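Local coordinates for RNA pseudouridylate synthase domain-containing protein 1 (PDB 5VBB) that probably binds RNA and converts selected uridines to pseudouridine as a member of the RluA family of pseudouridine synthases, at residues Phe18-Lys23 against Glu220-Cys225; Leu100-Gly105 against Val161-Leu166; Val150-Leu155 against His241-Ser246. One frame throughout, in Å; residues are numbered along the deposited sequence.

In the fold
From the N terminus, the chain first lays down 18-23, a strand of the four-stranded antiparallel sheet, and contact 1 is completed almost 200 residues later when 220-225 packs against it. Contact 2 falls entirely within that long loop: strand 96-104 runs out, and 161-166 returns antiparallel beside it. Segment 150-155 lies between the two halves of contact 2, yet its partner 241-246 comes after 220-225, so contact 3 crosses both others. Contacts 2 and 3, centred about 9 Å apart, join neighbouring strands of the larger sheet and touch where the backbone of Lys-163, in contact 2, probably hydrogen-bonds to Leu-151 and Glu-152. Contact 1 ties this sheet to the four-stranded one.

Contact 1: residues Phe18-Lys23 against Glu220-Cys225; sequences FLVVNK and ECVEVC
Phe-18 turns its CG anti to its own carbonyl carbon (chi1 -65°), and in Val-222 a chi1 of 177° puts CG1 anti to the backbone N and CG2 anti to the carbonyl carbon, where CG2 lies over a face of the phenyl ring. That methyl stands 3.9 Å from the ring centroid in a CH-pi contact and comes nearest the rim, with Val-222 CG2 3.5 Å from Phe-18 CD2. The carboxylate of Glu-220 arrives from another direction, at the ring edge. Its plane is turned 85° from that of the ring, OE1 lies in the ring plane, and Glu-220 OE2 is 3.7 Å from Phe-18 CD2. OE2 is also hydrogen-bonded to Tyr-13 OH and Ser-15 OG, which probably hold the carboxylate in place.

The two strands run nearly parallel, but with axes 8.9 Å apart they are not neighbours in one sheet. Instead, a strand of the four-stranded sheet meets one of the larger sheet through side chains alone, consistent with the pseudouridine synthase fold, in which two sheet-bearing halves flank the active-site cleft. At the far end of strand 18-23, Lys-23 NZ bonds to the backbone O of Asp-67, the active-site residue by similarity.

Further along, Val-20 engages two valines with different methyls. Its CG2 slides past Val-222 CG1 at 3.5 Å, the two side chains pointing in opposite senses. With Val-224 the approach is tip to tip, Val-20 CG1 lying 3.8 Å from Val-224 CG2, while Tyr-13 from strand 10-14 also touches Val-224.

Contact 2: residues Leu100-Gly105 against Val161-Leu166; sequences LALLRG and VSKVLL
Val-161 faces Arg-104 at the first rung of an antiparallel beta ladder, which joins strands 96-104 and 159-168 of the larger sheet by alternating hydrogen-bonded and non-hydrogen-bonded pairs. At this rung the side chains diverge. Val-161 CG1 comes within 4.2 Å of Arg-104 NH1, but the guanidinium takes its salt bridge elsewhere, from NE to Glu-200.

Ser-162 forms a hydrogen-bonded pair with Leu-103, each N-H serving the other's carbonyl. Its side chain adds a further bond: with OG anti to the carbonyl carbon (chi1 -61°), the hydroxyl donates to Gly-105 just past the end of the opposing strand. Ser-162 OG lies 2.7 Å from Gly-105 O, in the carbonyl plane and on a lone pair. The same hydroxyl is hydrogen-bonded to Ile-107 N, so one buried oxygen grips the turn at two points.

Lys-163, in a non-hydrogen-bonded pair with Leu-102, offers its aliphatic base: Lys-163 CB rests 3.7 Å from Leu-102 CD2. The chain then extends fully, and NZ forms a salt bridge with Asp-228 and a hydrogen bond to Phe-230 O.

Val-164 restores the hydrogen-bonded pattern with Ala-101, and its N is 2.8 Å from Ala-101 O in a bond with an N-H...O angle of 167°. On the face shared by Ala-101 and Leu-103, the Val-164 and Leu-103 side chains cross at about a right angle, Val-164 CG2 lying 3.8 Å from Leu-103 CD1. Leu-165 reaches the other face, where its CD1 meets CD2 of Leu-100. Leu-166 places CD1 4.0 Å from Ala-101 CB.

Contact 3: residues Val150-Leu155 against His241-Ser246; sequences VLEHGL and HTLLQS
Two carbonyl oxygens of segment 150-155 each accept a pair of successive backbone N-H groups from segment 241-246. Leu-151 O takes Leu-244 N at 2.9 Å and Gln-245 N, both approaching from the same face of its carbonyl plane. His-153 O takes His-241 N and Thr-242 N, while His-153 N bonds back to Thr-242 O.

Side chains pack on this backbone pairing. Leu-244 CD1 sits 3.8 Å from the centroid of the His-153 ring and only 2° off its normal, a CH-pi contact squarely over the face; the imidazole is held as well by NE2 bonding to Ile-107 O. In His-241, CG occupies the crowded position between backbone N and carbonyl carbon (chi1 49°), and the ring lies against the opposing backbone, its centroid 3.6 Å from Gly-154 CA. Its ND1 is hydrogen-bonded to Thr-242 OG1.

Gln-245 spans the end of the pairing, with NE2 3.0 Å from Val-150 O in a bent bond (136°) and also bonded to Ser-110 O. An alanine here would remove the amide and would probably leave the carbonyls of Val-150 and Ser-110 without the donor they share, while the backbone bond to Leu-151 O could remain.

Strand 238-243 thus joins the larger sheet beside 146-156, and the two consecutive residues His-241 and Thr-242 facing the single residue His-153 form a classic beta bulge.

Contact 1: residues Phe18-Lys23 against Glu220-Cys225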
ATOM      1  N   PHE A  18       7.496 -11.194 -16.401  1.00 43.11           N
ATOM      2  CA  PHE A  18       6.689 -10.491 -15.428  1.00 40.45           C
ATOM      3  C   PHE A  18       6.016  -9.288 -16.004  1.00 46.81           C
ATOM      4  O   PHE A  18       6.524  -8.639 -16.905  1.00 45.85           O
ATOM      5  CB  PHE A  18       7.554 -10.041 -14.236  1.00 40.48           C
ATOM      6  CG  PHE A  18       8.103 -11.194 -13.447  1.00 41.03           C
ATOM      7  CD1 PHE A  18       7.301 -11.891 -12.565  1.00 43.54           C
ATOM      8  CD2 PHE A  18       9.413 -11.612 -13.626  1.00 43.12           C
ATOM      9  CE1 PHE A  18       7.827 -12.911 -11.786  1.00 45.03           C
ATOM     10  CE2 PHE A  18       9.921 -12.672 -12.900  1.00 46.48           C
ATOM     11  CZ  PHE A  18       9.131 -13.305 -11.965  1.00 45.10           C
ATOM     12  N   LEU A  19       4.915  -8.935 -15.378  1.00 46.01           N
ATOM     13  CA  LEU A  19       4.129  -7.767 -15.684  1.00 47.80           C
ATOM     14  C   LEU A  19       3.790  -7.138 -14.329  1.00 45.73           C
ATOM     15  O   LEU A  19       3.373  -7.859 -13.437  1.00 44.44           O
ATOM     16  CB  LEU A  19       2.867  -8.225 -16.421  1.00 50.09           C
ATOM     17  CG  LEU A  19       1.766  -7.254 -16.660  1.00 57.47           C
ATOM     18  CD1 LEU A  19       2.269  -6.035 -17.374  1.00 59.72           C
ATOM     19  CD2 LEU A  19       0.688  -7.898 -17.487  1.00 63.72           C
ATOM     20  N   VAL A  20       3.987  -5.836 -14.175  1.00 40.44           N
ATOM     21  CA  VAL A  20       3.614  -5.100 -12.949  1.00 38.04           C
ATOM     22  C   VAL A  20       2.608  -4.055 -13.363  1.00 41.52           C
ATOM     23  O   VAL A  20       2.904  -3.196 -14.196  1.00 40.48           O
ATOM     24  CB  VAL A  20       4.771  -4.457 -12.148  1.00 39.58           C
ATOM     25  CG1 VAL A  20       4.281  -3.864 -10.823  1.00 38.82           C
ATOM     26  CG2 VAL A  20       5.888  -5.440 -11.906  1.00 38.83           C
ATOM     27  N   VAL A  21       1.432  -4.103 -12.746  1.00 37.53           N
ATOM     28  CA  VAL A  21       0.387  -3.131 -13.024  1.00 38.33           C
ATOM     29  C   VAL A  21       0.379  -2.112 -11.914  1.00 38.94           C
ATOM     30  O   VAL A  21       0.859  -2.386 -10.808  1.00 38.66           O
ATOM     31  CB  VAL A  21      -1.024  -3.777 -13.223  1.00 42.71           C
ATOM     32  CG1 VAL A  21      -1.005  -4.812 -14.346  1.00 44.39           C
ATOM     33  CG2 VAL A  21      -1.538  -4.416 -11.942  1.00 42.06           C
ATOM     34  N   ASN A  22      -0.188  -0.947 -12.194  1.00 36.35           N
ATOM     35  CA  ASN A  22      -0.451   0.086 -11.210  1.00 34.78           C
ATOM     36  C   ASN A  22      -1.968  -0.076 -10.977  1.00 39.03           C
ATOM     37  O   ASN A  22      -2.785   0.434 -11.734  1.00 37.02           O
ATOM     38  CB  ASN A  22      -0.063   1.463 -11.745  1.00 40.03           C
ATOM     39  CG  ASN A  22      -0.331   2.581 -10.787  1.00 55.79           C
ATOM     40  OD1 ASN A  22      -0.748   2.355  -9.658  1.00 43.90           O
ATOM     41  ND2 ASN A  22      -0.081   3.805 -11.205  1.00 52.54           N
ATOM     42  N   LYS A  23      -2.324  -0.960 -10.054  1.00 36.47           N
ATOM     43  CA  LYS A  23      -3.714  -1.347  -9.837  1.00 36.25           C
ATOM     44  C   LYS A  23      -4.542  -0.141  -9.434  1.00 39.67           C
ATOM     45  O   LYS A  23      -4.093   0.690  -8.672  1.00 37.64           O
ATOM     46  CB  LYS A  23      -3.839  -2.452  -8.752  1.00 37.95           C
ATOM     47  CG  LYS A  23      -5.257  -3.025  -8.610  1.00 45.43           C
ATOM     48  CD  LYS A  23      -5.367  -4.031  -7.461  1.00 46.94           C
ATOM     49  CE  LYS A  23      -5.594  -3.481  -6.080  1.00 40.01           C
ATOM     50  NZ  LYS A  23      -6.881  -2.793  -5.880  1.00 37.62           N
ATOM     51  N   GLU A 220      15.566 -12.308 -12.593  1.00 49.35           N
ATOM     52  CA  GLU A 220      15.221 -10.928 -12.859  1.00 47.03           C
ATOM     53  C   GLU A 220      14.902 -10.173 -11.584  1.00 46.38           C
ATOM     54  O   GLU A 220      14.187 -10.708 -10.750  1.00 43.54           O
ATOM     55  CB  GLU A 220      13.961 -10.995 -13.729  1.00 48.90           C
ATOM     56  CG  GLU A 220      13.477  -9.699 -14.334  1.00 57.24           C
ATOM     57  CD  GLU A 220      12.351  -9.960 -15.315  1.00 65.40           C
ATOM     58  OE1 GLU A 220      12.333 -11.044 -15.936  1.00 59.51           O
ATOM     59  OE2 GLU A 220      11.459  -9.098 -15.437  1.00 66.76           O
ATOM     60  N   CYS A 221      15.404  -8.953 -11.423  1.00 44.21           N
ATOM     61  CA  CYS A 221      15.055  -8.142 -10.251  1.00 43.86           C
ATOM     62  C   CYS A 221      13.955  -7.234 -10.702  1.00 46.81           C
ATOM     63  O   CYS A 221      14.207  -6.230 -11.385  1.00 46.91           O
ATOM     64  CB  CYS A 221      16.249  -7.363  -9.712  1.00 45.01           C
ATOM     65  SG  CYS A 221      15.871  -6.340  -8.268  1.00 48.09           S
ATOM     66  N   VAL A 222      12.710  -7.625 -10.379  1.00 41.18           N
ATOM     67  CA  VAL A 222      11.523  -6.860 -10.748  1.00 40.29           C
ATOM     68  C   VAL A 222      11.481  -5.708  -9.789  1.00 45.85           C
ATOM     69  O   VAL A 222      11.218  -5.944  -8.619  1.00 46.61           O
ATOM     70  CB  VAL A 222      10.236  -7.705 -10.653  1.00 42.77           C
ATOM     71  CG1 VAL A 222       8.987  -6.866 -10.985  1.00 42.02           C
ATOM     72  CG2 VAL A 222      10.330  -8.946 -11.520  1.00 42.73           C
ATOM     73  N   GLU A 223      11.786  -4.479 -10.251  1.00 39.97           N
ATOM     74  CA  GLU A 223      11.814  -3.337  -9.356  1.00 38.83           C
ATOM     75  C   GLU A 223      11.032  -2.187  -9.949  1.00 42.00           C
ATOM     76  O   GLU A 223      11.325  -1.743 -11.066  1.00 39.87           O
ATOM     77  CB  GLU A 223      13.264  -2.960  -9.085  1.00 40.21           C
ATOM     78  CG  GLU A 223      13.449  -1.690  -8.282  1.00 44.39           C
ATOM     79  CD  GLU A 223      14.897  -1.409  -7.944  1.00 62.25           C
ATOM     80  OE1 GLU A 223      15.792  -1.999  -8.588  1.00 68.83           O
ATOM     81  OE2 GLU A 223      15.135  -0.613  -7.010  1.00 51.91           O
ATOM     82  N   VAL A 224      10.021  -1.703  -9.236  1.00 38.92           N
ATOM     83  CA  VAL A 224       9.242  -0.613  -9.785  1.00 38.80           C
ATOM     84  C   VAL A 224       9.010   0.412  -8.720  1.00 41.23           C
ATOM     85  O   VAL A 224       8.974   0.128  -7.512  1.00 37.54           O
ATOM     86  CB  VAL A 224       7.903  -1.036 -10.501  1.00 45.30           C
ATOM     87  CG1 VAL A 224       8.080  -2.308 -11.307  1.00 45.37           C
ATOM     88  CG2 VAL A 224       6.746  -1.207  -9.533  1.00 45.86           C
ATOM     89  N   CYS A 225       8.908   1.633  -9.209  1.00 39.80           N
ATOM     90  CA  CYS A 225       8.571   2.804  -8.473  1.00 42.41           C
ATOM     91  C   CYS A 225       7.549   3.527  -9.302  1.00 48.44           C
ATOM     92  O   CYS A 225       7.895   4.166 -10.293  1.00 49.51           O
ATOM     93  CB  CYS A 225       9.804   3.656  -8.224  1.00 43.85           C
ATOM     94  SG  CYS A 225       9.584   4.768  -6.860  1.00 47.66           S
TER

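Contact 2: residues Leu100-Gly105 against Val161-Leu166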
ATOM      1  N   LEU A 100       2.769   4.871  -0.192  1.00 33.76           N
ATOM      2  CA  LEU A 100       2.496   6.261   0.107  1.00 33.30           C
ATOM      3  C   LEU A 100       1.116   6.302   0.696  1.00 37.54           C
ATOM      4  O   LEU A 100       0.258   5.498   0.307  1.00 37.04           O
ATOM      5  CB  LEU A 100       2.499   7.118  -1.165  1.00 33.60           C
ATOM      6  CG  LEU A 100       3.824   7.244  -1.871  1.00 37.73           C
ATOM      7  CD1 LEU A 100       3.660   7.908  -3.198  1.00 36.78           C
ATOM      8  CD2 LEU A 100       4.848   8.005  -1.026  1.00 40.62           C
ATOM      9  N   ALA A 101       0.853   7.308   1.553  1.00 34.08           N
ATOM     10  CA  ALA A 101      -0.466   7.491   2.130  1.00 33.44           C
ATOM     11  C   ALA A 101      -0.685   8.890   2.576  1.00 38.09           C
ATOM     12  O   ALA A 101       0.280   9.594   2.867  1.00 37.53           O
ATOM     13  CB  ALA A 101      -0.659   6.561   3.323  1.00 34.26           C
ATOM     14  N   LEU A 102      -1.975   9.297   2.649  1.00 34.94           N
ATOM     15  CA  LEU A 102      -2.389  10.536   3.245  1.00 34.38           C
ATOM     16  C   LEU A 102      -3.099  10.091   4.509  1.00 38.13           C
ATOM     17  O   LEU A 102      -4.055   9.352   4.424  1.00 38.74           O
ATOM     18  CB  LEU A 102      -3.312  11.351   2.383  1.00 34.85           C
ATOM     19  CG  LEU A 102      -2.723  11.901   1.090  1.00 39.22           C
ATOM     20  CD1 LEU A 102      -3.786  12.572   0.258  1.00 40.37           C
ATOM     21  CD2 LEU A 102      -1.603  12.831   1.360  1.00 38.25           C
ATOM     22  N   LEU A 103      -2.583  10.495   5.674  1.00 35.83           N
ATOM     23  CA  LEU A 103      -3.095  10.099   6.969  1.00 35.88           C
ATOM     24  C   LEU A 103      -3.726  11.281   7.690  1.00 39.70           C
ATOM     25  O   LEU A 103      -3.224  12.391   7.553  1.00 38.61           O
ATOM     26  CB  LEU A 103      -1.921   9.612   7.830  1.00 35.64           C
ATOM     27  CG  LEU A 103      -1.110   8.424   7.336  1.00 37.38           C
ATOM     28  CD1 LEU A 103      -0.166   7.978   8.432  1.00 36.51           C
ATOM     29  CD2 LEU A 103      -2.022   7.274   6.926  1.00 35.39           C
ATOM     30  N   ARG A 104      -4.692  11.018   8.579  1.00 36.76           N
ATOM     31  CA  ARG A 104      -5.360  12.069   9.371  1.00 36.98           C
ATOM     32  C   ARG A 104      -4.421  12.670  10.408  1.00 42.06           C
ATOM     33  O   ARG A 104      -3.743  11.927  11.100  1.00 41.12           O
ATOM     34  CB  ARG A 104      -6.597  11.512  10.106  1.00 37.70           C
ATOM     35  CG  ARG A 104      -7.747  11.055   9.203  1.00 43.58           C
ATOM     36  CD  ARG A 104      -8.466  12.237   8.651  1.00 48.61           C
ATOM     37  NE  ARG A 104      -9.540  11.903   7.718  1.00 48.11           N
ATOM     38  CZ  ARG A 104     -10.045  12.758   6.843  1.00 52.82           C
ATOM     39  NH1 ARG A 104      -9.582  14.000   6.776  1.00 42.96           N
ATOM     40  NH2 ARG A 104     -10.991  12.370   5.998  1.00 50.31           N
ATOM     41  N   GLY A 105      -4.426  14.001  10.528  1.00 41.87           N
ATOM     42  CA  GLY A 105      -3.610  14.741  11.482  1.00 42.36           C
ATOM     43  C   GLY A 105      -2.196  15.010  11.012  1.00 45.71           C
ATOM     44  O   GLY A 105      -1.692  14.348  10.100  1.00 46.10           O
ATOM     45  N   VAL A 161      -3.767  16.796   7.463  1.00 40.34           N
ATOM     46  CA  VAL A 161      -3.322  15.452   7.138  1.00 41.15           C
ATOM     47  C   VAL A 161      -1.803  15.454   6.939  1.00 44.13           C
ATOM     48  O   VAL A 161      -1.189  16.494   6.626  1.00 43.74           O
ATOM     49  CB  VAL A 161      -4.005  14.809   5.883  1.00 45.52           C
ATOM     50  CG1 VAL A 161      -5.526  14.761   5.993  1.00 43.82           C
ATOM     51  CG2 VAL A 161      -3.542  15.441   4.601  1.00 46.81           C
ATOM     52  N   SER A 162      -1.246  14.263   6.995  1.00 38.84           N
ATOM     53  CA  SER A 162       0.176  14.047   6.710  1.00 39.01           C
ATOM     54  C   SER A 162       0.363  13.143   5.514  1.00 39.26           C
ATOM     55  O   SER A 162      -0.190  12.053   5.476  1.00 38.71           O
ATOM     56  CB  SER A 162       0.884  13.405   7.898  1.00 40.81           C
ATOM     57  OG  SER A 162       0.812  14.242   9.038  1.00 45.84           O
ATOM     58  N   LYS A 163       1.206  13.551   4.575  1.00 34.56           N
ATOM     59  CA  LYS A 163       1.601  12.671   3.498  1.00 34.50           C
ATOM     60  C   LYS A 163       2.813  11.876   4.003  1.00 36.24           C
ATOM     61  O   LYS A 163       3.774  12.476   4.498  1.00 34.41           O
ATOM     62  CB  LYS A 163       1.974  13.450   2.245  1.00 36.87           C
ATOM     63  CG  LYS A 163       2.278  12.510   1.091  1.00 33.24           C
ATOM     64  CD  LYS A 163       2.417  13.299  -0.179  1.00 36.02           C
ATOM     65  CE  LYS A 163       2.885  12.417  -1.292  1.00 44.85           C
ATOM     66  NZ  LYS A 163       3.111  13.187  -2.546  1.00 46.61           N
ATOM     67  N   VAL A 164       2.753  10.528   3.923  1.00 34.50           N
ATOM     68  CA  VAL A 164       3.804   9.685   4.469  1.00 33.78           C
ATOM     69  C   VAL A 164       4.270   8.633   3.510  1.00 36.16           C
ATOM     70  O   VAL A 164       3.526   8.220   2.618  1.00 33.75           O
ATOM     71  CB  VAL A 164       3.359   8.998   5.790  1.00 37.58           C
ATOM     72  CG1 VAL A 164       2.862  10.012   6.815  1.00 37.21           C
ATOM     73  CG2 VAL A 164       2.281   7.939   5.530  1.00 37.29           C
ATOM     74  N   LEU A 165       5.483   8.118   3.779  1.00 32.27           N
ATOM     75  CA  LEU A 165       6.049   6.950   3.117  1.00 33.55           C
ATOM     76  C   LEU A 165       6.005   5.845   4.188  1.00 36.02           C
ATOM     77  O   LEU A 165       6.453   6.071   5.324  1.00 36.72           O
ATOM     78  CB  LEU A 165       7.489   7.218   2.675  1.00 34.98           C
ATOM     79  CG  LEU A 165       8.265   6.075   1.972  1.00 39.66           C
ATOM     80  CD1 LEU A 165       7.638   5.716   0.667  1.00 41.86           C
ATOM     81  CD2 LEU A 165       9.662   6.487   1.696  1.00 45.54           C
ATOM     82  N   LEU A 166       5.487   4.664   3.840  1.00 31.84           N
ATOM     83  CA  LEU A 166       5.384   3.531   4.756  1.00 31.53           C
ATOM     84  C   LEU A 166       6.147   2.373   4.229  1.00 33.85           C
ATOM     85  O   LEU A 166       5.920   1.972   3.091  1.00 33.41           O
ATOM     86  CB  LEU A 166       3.934   3.120   4.945  1.00 32.04           C
ATOM     87  CG  LEU A 166       3.024   4.210   5.530  1.00 36.30           C
ATOM     88  CD1 LEU A 166       1.604   3.940   5.232  1.00 36.03           C
ATOM     89  CD2 LEU A 166       3.255   4.392   6.997  1.00 35.53           C
TER

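Contact 3: residues Val150-Leu155 against His241-Ser246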
ATOM      1  N   VAL A 150       7.496  10.838   7.610  1.00 33.71           N
ATOM      2  CA  VAL A 150       6.600  11.938   7.277  1.00 34.72           C
ATOM      3  C   VAL A 150       7.211  12.745   6.127  1.00 39.30           C
ATOM      4  O   VAL A 150       8.330  13.214   6.256  1.00 37.56           O
ATOM      5  CB  VAL A 150       6.286  12.822   8.496  1.00 38.05           C
ATOM      6  CG1 VAL A 150       5.334  13.934   8.124  1.00 38.45           C
ATOM      7  CG2 VAL A 150       5.690  12.007   9.638  1.00 37.43           C
ATOM      8  N   LEU A 151       6.473  12.898   5.009  1.00 36.12           N
ATOM      9  CA  LEU A 151       6.954  13.624   3.843  1.00 36.03           C
ATOM     10  C   LEU A 151       6.514  15.071   3.892  1.00 40.59           C
ATOM     11  O   LEU A 151       7.314  15.979   3.652  1.00 39.88           O
ATOM     12  CB  LEU A 151       6.437  12.975   2.569  1.00 36.27           C
ATOM     13  CG  LEU A 151       6.828  11.543   2.359  1.00 40.06           C
ATOM     14  CD1 LEU A 151       6.041  10.965   1.194  1.00 40.03           C
ATOM     15  CD2 LEU A 151       8.358  11.392   2.237  1.00 39.80           C
ATOM     16  N   GLU A 152       5.225  15.301   4.171  1.00 39.25           N
ATOM     17  CA  GLU A 152       4.671  16.646   4.171  1.00 39.01           C
ATOM     18  C   GLU A 152       3.494  16.761   5.109  1.00 42.55           C
ATOM     19  O   GLU A 152       2.828  15.774   5.380  1.00 41.00           O
ATOM     20  CB  GLU A 152       4.141  17.008   2.733  1.00 40.27           C
ATOM     21  CG  GLU A 152       5.172  17.440   1.681  1.00 53.67           C
ATOM     22  CD  GLU A 152       4.642  17.709   0.278  1.00 70.00           C
ATOM     23  OE1 GLU A 152       3.880  16.855  -0.219  1.00 46.14           O
ATOM     24  OE2 GLU A 152       4.976  18.757  -0.326  1.00 54.02           O
ATOM     25  N   HIS A 153       3.210  17.999   5.550  1.00 40.35           N
ATOM     26  CA  HIS A 153       1.986  18.349   6.267  1.00 39.96           C
ATOM     27  C   HIS A 153       1.201  19.203   5.290  1.00 43.19           C
ATOM     28  O   HIS A 153       1.783  19.973   4.517  1.00 41.14           O
ATOM     29  CB  HIS A 153       2.246  19.161   7.539  1.00 41.89           C
ATOM     30  CG  HIS A 153       2.820  18.376   8.672  1.00 44.95           C
ATOM     31  ND1 HIS A 153       3.415  19.008   9.738  1.00 47.34           N
ATOM     32  CD2 HIS A 153       2.832  17.039   8.896  1.00 45.78           C
ATOM     33  CE1 HIS A 153       3.844  18.042  10.536  1.00 46.77           C
ATOM     34  NE2 HIS A 153       3.484  16.845  10.085  1.00 45.91           N
ATOM     35  N   GLY A 154      -0.117  19.081   5.349  1.00 39.42           N
ATOM     36  CA  GLY A 154      -1.001  19.863   4.504  1.00 40.36           C
ATOM     37  C   GLY A 154      -2.437  19.735   4.932  1.00 43.39           C
ATOM     38  O   GLY A 154      -2.716  19.166   5.992  1.00 41.00           O
ATOM     39  N   LEU A 155      -3.357  20.143   4.051  1.00 40.86           N
ATOM     40  CA  LEU A 155      -4.772  19.960   4.319  1.00 42.20           C
ATOM     41  C   LEU A 155      -5.360  19.091   3.206  1.00 45.37           C
ATOM     42  O   LEU A 155      -5.004  19.289   2.044  1.00 43.61           O
ATOM     43  CB  LEU A 155      -5.542  21.288   4.385  1.00 44.73           C
ATOM     44  CG  LEU A 155      -5.042  22.375   5.343  1.00 49.94           C
ATOM     45  CD1 LEU A 155      -5.772  23.628   5.106  1.00 51.50           C
ATOM     46  CD2 LEU A 155      -5.149  21.938   6.802  1.00 49.68           C
ATOM     47  N   HIS A 241       1.357  22.105   2.610  1.00 51.73           N
ATOM     48  CA  HIS A 241       1.837  23.404   3.117  1.00 53.72           C
ATOM     49  C   HIS A 241       3.265  23.343   3.680  1.00 57.73           C
ATOM     50  O   HIS A 241       3.965  24.350   3.556  1.00 59.92           O
ATOM     51  CB  HIS A 241       0.923  24.070   4.158  1.00 56.28           C
ATOM     52  CG  HIS A 241       0.444  23.251   5.315  1.00 60.63           C
ATOM     53  ND1 HIS A 241       1.288  22.914   6.380  1.00 63.76           N
ATOM     54  CD2 HIS A 241      -0.830  22.948   5.664  1.00 62.88           C
ATOM     55  CE1 HIS A 241       0.512  22.296   7.266  1.00 62.63           C
ATOM     56  NE2 HIS A 241      -0.771  22.256   6.843  1.00 62.15           N
ATOM     57  N   THR A 242       3.687  22.233   4.320  1.00 50.56           N
ATOM     58  CA  THR A 242       5.046  22.142   4.896  1.00 49.89           C
ATOM     59  C   THR A 242       5.757  20.899   4.396  1.00 51.56           C
ATOM     60  O   THR A 242       5.230  19.799   4.532  1.00 49.34           O
ATOM     61  CB  THR A 242       5.012  22.101   6.420  1.00 52.30           C
ATOM     62  OG1 THR A 242       4.236  23.190   6.903  1.00 55.60           O
ATOM     63  CG2 THR A 242       6.430  22.147   7.045  1.00 54.49           C
ATOM     64  N   LEU A 243       6.961  21.071   3.863  1.00 49.51           N
ATOM     65  CA  LEU A 243       7.776  19.952   3.415  1.00 49.43           C
ATOM     66  C   LEU A 243       8.673  19.501   4.544  1.00 51.66           C
ATOM     67  O   LEU A 243       9.443  20.308   5.049  1.00 52.79           O
ATOM     68  CB  LEU A 243       8.638  20.359   2.218  1.00 50.71           C
ATOM     69  CG  LEU A 243       9.532  19.253   1.627  1.00 55.62           C
ATOM     70  CD1 LEU A 243       8.718  18.189   0.931  1.00 54.30           C
ATOM     71  CD2 LEU A 243      10.526  19.847   0.664  1.00 62.57           C
ATOM     72  N   LEU A 244       8.587  18.223   4.939  1.00 45.48           N
ATOM     73  CA  LEU A 244       9.482  17.662   5.939  1.00 45.77           C
ATOM     74  C   LEU A 244      10.613  16.916   5.237  1.00 51.33           C
ATOM     75  O   LEU A 244      11.789  17.169   5.533  1.00 53.35           O
ATOM     76  CB  LEU A 244       8.757  16.741   6.946  1.00 45.69           C
ATOM     77  CG  LEU A 244       7.944  17.469   8.049  1.00 53.85           C
ATOM     78  CD1 LEU A 244       6.540  17.730   7.605  1.00 52.70           C
ATOM     79  CD2 LEU A 244       7.913  16.640   9.358  1.00 62.43           C
ATOM     80  N   GLN A 245      10.281  15.993   4.320  1.00 45.75           N
ATOM     81  CA  GLN A 245      11.317  15.185   3.658  1.00 44.94           C
ATOM     82  C   GLN A 245      11.052  15.047   2.181  1.00 47.50           C
ATOM     83  O   GLN A 245       9.915  15.121   1.737  1.00 48.48           O
ATOM     84  CB  GLN A 245      11.418  13.797   4.345  1.00 45.23           C
ATOM     85  CG  GLN A 245      12.188  13.901   5.638  1.00 62.62           C
ATOM     86  CD  GLN A 245      12.160  12.683   6.517  1.00 73.37           C
ATOM     87  OE1 GLN A 245      13.151  11.914   6.583  1.00 55.10           O
ATOM     88  NE2 GLN A 245      11.095  12.605   7.347  1.00 61.81           N
ATOM     89  N   SER A 246      12.120  14.815   1.428  1.00 44.67           N
ATOM     90  CA  SER A 246      12.077  14.670  -0.021  1.00 44.94           C
ATOM     91  C   SER A 246      11.773  13.214  -0.401  1.00 46.59           C
ATOM     92  O   SER A 246      12.565  12.333  -0.084  1.00 43.06           O
ATOM     93  CB  SER A 246      13.426  15.057  -0.619  1.00 48.53           C
ATOM     94  OG  SER A 246      13.509  14.678  -1.982  1.00 59.91           O
TER